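Local coordinates for Two-component system response regulator/GGDEF domain protein (Aeromonas salmonicida, PDB 3LUF) that probably makes cyclic di-GMP from GTP through a GGDEF domain of the full-length protein, this piece being its two magnesium-binding, CheY-like receiver domains, at residues Q124-V129 with E165-I170. Numbering follows the deposited sequence.
Sequences QIEVLV and EQHPAI. Unlike the reference sequence in segment 165-170: H167 (reference Asn).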
# COMPACT_ATOMS: atom_id res chain seq x y z
N GLN B 124 -5.39 -1.74 -20.16
CA GLN B 124 -4.32 -1.20 -20.99
C GLN B 124 -2.99 -1.07 -20.26
O GLN B 124 -2.08 -0.34 -20.71
CB GLN B 124 -4.75 0.11 -21.67
CG GLN B 124 -4.63 1.34 -20.85
CD GLN B 124 -4.62 2.60 -21.69
OE1 GLN B 124 -3.97 3.59 -21.32
NE2 GLN B 124 -5.35 2.58 -22.82
N ILE B 125 -2.89 -1.77 -19.14
CA ILE B 125 -1.67 -1.71 -18.31
C ILE B 125 -0.89 -3.01 -18.40
O ILE B 125 -1.46 -4.09 -18.29
CB ILE B 125 -2.03 -1.37 -16.84
CG1 ILE B 125 -2.63 0.04 -16.76
CG2 ILE B 125 -0.79 -1.53 -15.92
CD1 ILE B 125 -3.18 0.47 -15.36
N GLU B 126 0.42 -2.92 -18.64
CA GLU B 126 1.30 -4.11 -18.70
C GLU B 126 2.15 -4.21 -17.43
O GLU B 126 2.72 -3.21 -16.95
CB GLU B 126 2.23 -4.03 -19.93
CG GLU B 126 1.43 -3.96 -21.23
CD GLU B 126 2.33 -3.91 -22.46
OE1 GLU B 126 3.22 -4.79 -22.56
OE2 GLU B 126 2.13 -3.03 -23.33
N VAL B 127 2.15 -5.41 -16.87
CA VAL B 127 2.91 -5.70 -15.66
C VAL B 127 3.78 -6.92 -15.84
O VAL B 127 3.56 -7.72 -16.75
CB VAL B 127 1.96 -5.89 -14.47
CG1 VAL B 127 1.03 -4.72 -14.32
CG2 VAL B 127 1.19 -7.27 -14.59
N LEU B 128 4.79 -7.08 -14.97
CA LEU B 128 5.73 -8.19 -15.13
C LEU B 128 5.86 -8.94 -13.82
O LEU B 128 6.05 -8.32 -12.76
CB LEU B 128 7.11 -7.65 -15.55
CG LEU B 128 8.31 -8.61 -15.59
CD1 LEU B 128 8.07 -9.82 -16.52
CD2 LEU B 128 9.63 -7.87 -15.95
N VAL B 129 5.72 -10.27 -13.87
CA VAL B 129 5.94 -11.11 -12.69
C VAL B 129 7.28 -11.84 -12.87
O VAL B 129 7.48 -12.48 -13.89
CB VAL B 129 4.82 -12.19 -12.51
CG1 VAL B 129 5.11 -13.06 -11.27
CG2 VAL B 129 3.45 -11.53 -12.39
N GLU B 165 13.28 -4.71 -21.68
CA GLU B 165 13.86 -4.10 -22.87
C GLU B 165 12.89 -4.20 -24.03
O GLU B 165 12.67 -3.24 -24.74
CB GLU B 165 15.15 -4.79 -23.31
CG GLU B 165 16.37 -4.50 -22.51
CD GLU B 165 16.74 -3.03 -22.48
OE1 GLU B 165 17.13 -2.59 -21.40
OE2 GLU B 165 16.64 -2.32 -23.51
N GLN B 166 12.30 -5.39 -24.18
CA GLN B 166 11.41 -5.68 -25.31
C GLN B 166 10.01 -5.07 -25.16
O GLN B 166 9.30 -4.83 -26.15
CB GLN B 166 11.33 -7.18 -25.54
CG GLN B 166 12.65 -7.81 -26.08
CD GLN B 166 13.14 -7.21 -27.44
OE1 GLN B 166 12.34 -7.01 -28.37
NE2 GLN B 166 14.44 -6.96 -27.56
N HIS B 167 9.64 -4.76 -23.92
CA HIS B 167 8.31 -4.22 -23.61
C HIS B 167 8.35 -2.98 -22.70
O HIS B 167 8.01 -3.08 -21.50
CB HIS B 167 7.44 -5.32 -23.00
CG HIS B 167 7.26 -6.49 -23.90
ND1 HIS B 167 6.42 -6.46 -24.99
CD2 HIS B 167 7.86 -7.71 -23.90
CE1 HIS B 167 6.49 -7.62 -25.62
NE2 HIS B 167 7.34 -8.40 -24.99
N PRO B 168 8.72 -1.82 -23.26
CA PRO B 168 8.92 -0.62 -22.44
C PRO B 168 7.66 -0.03 -21.82
O PRO B 168 7.78 0.86 -20.98
CB PRO B 168 9.53 0.39 -23.43
CG PRO B 168 9.22 -0.13 -24.80
CD PRO B 168 9.20 -1.62 -24.65
N ALA B 169 6.48 -0.52 -22.19
CA ALA B 169 5.27 -0.01 -21.58
C ALA B 169 5.02 -0.65 -20.21
O ALA B 169 4.14 -0.17 -19.48
CB ALA B 169 4.07 -0.25 -22.47
N ILE B 170 5.74 -1.73 -19.89
CA ILE B 170 5.56 -2.42 -18.56
C ILE B 170 5.76 -1.34 -17.49
O ILE B 170 6.78 -0.64 -17.52
CB ILE B 170 6.53 -3.59 -18.38
CG1 ILE B 170 6.11 -4.78 -19.26
CG2 ILE B 170 6.58 -4.04 -16.89
CD1 ILE B 170 7.18 -5.89 -19.43
O HOH W 1 1.47 -0.24 -18.93
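E126 packs against A169 and I170, the last two residues of a turn. Its CB points toward the turn and packs 4.0 Å from CG1 of I170. CG stands beside the backbone N (chi1 -59°), and the chain runs extended from there to CD. CD lies 4.1 Å from CB of A169. The carboxylate then splits its contacts. OE2 comes 3.5 Å from the A169 methyl. OE1 lies obliquely to the ring of H167, 4.3 Å from its CB, and hydrogen-bonds to NE2 of H152. That bond ties the acid to the neighbouring strand. H167 differs from the reference sequence, and its ring also meets that of H152.

The backbone of E126 takes part too. Its O receives a CA-H...O contact from I170, with CA 3.4 Å away. A water accepts from E126 N at 2.9 Å and donates to A169 O, so it bridges the strand entrance and the turn. Deeper in, CG2 of I170 sits 3.9 Å from CB of L128.

Just after helix 157-166, H167-I170 forms a type I turn, closed by the hydrogen bond from I170 N to H167 O, 3.1 Å. The turn leads into strand 172-176, which pairs in parallel with strand 126-130. The contact thus lies at the start of the first strand of the second receiver domain, which runs between strands 150-154 and 172-176. I170 and L128 pack against T163 and L164 of helix 157-166, while V127 turns to the other sheet face, toward helix 134-145.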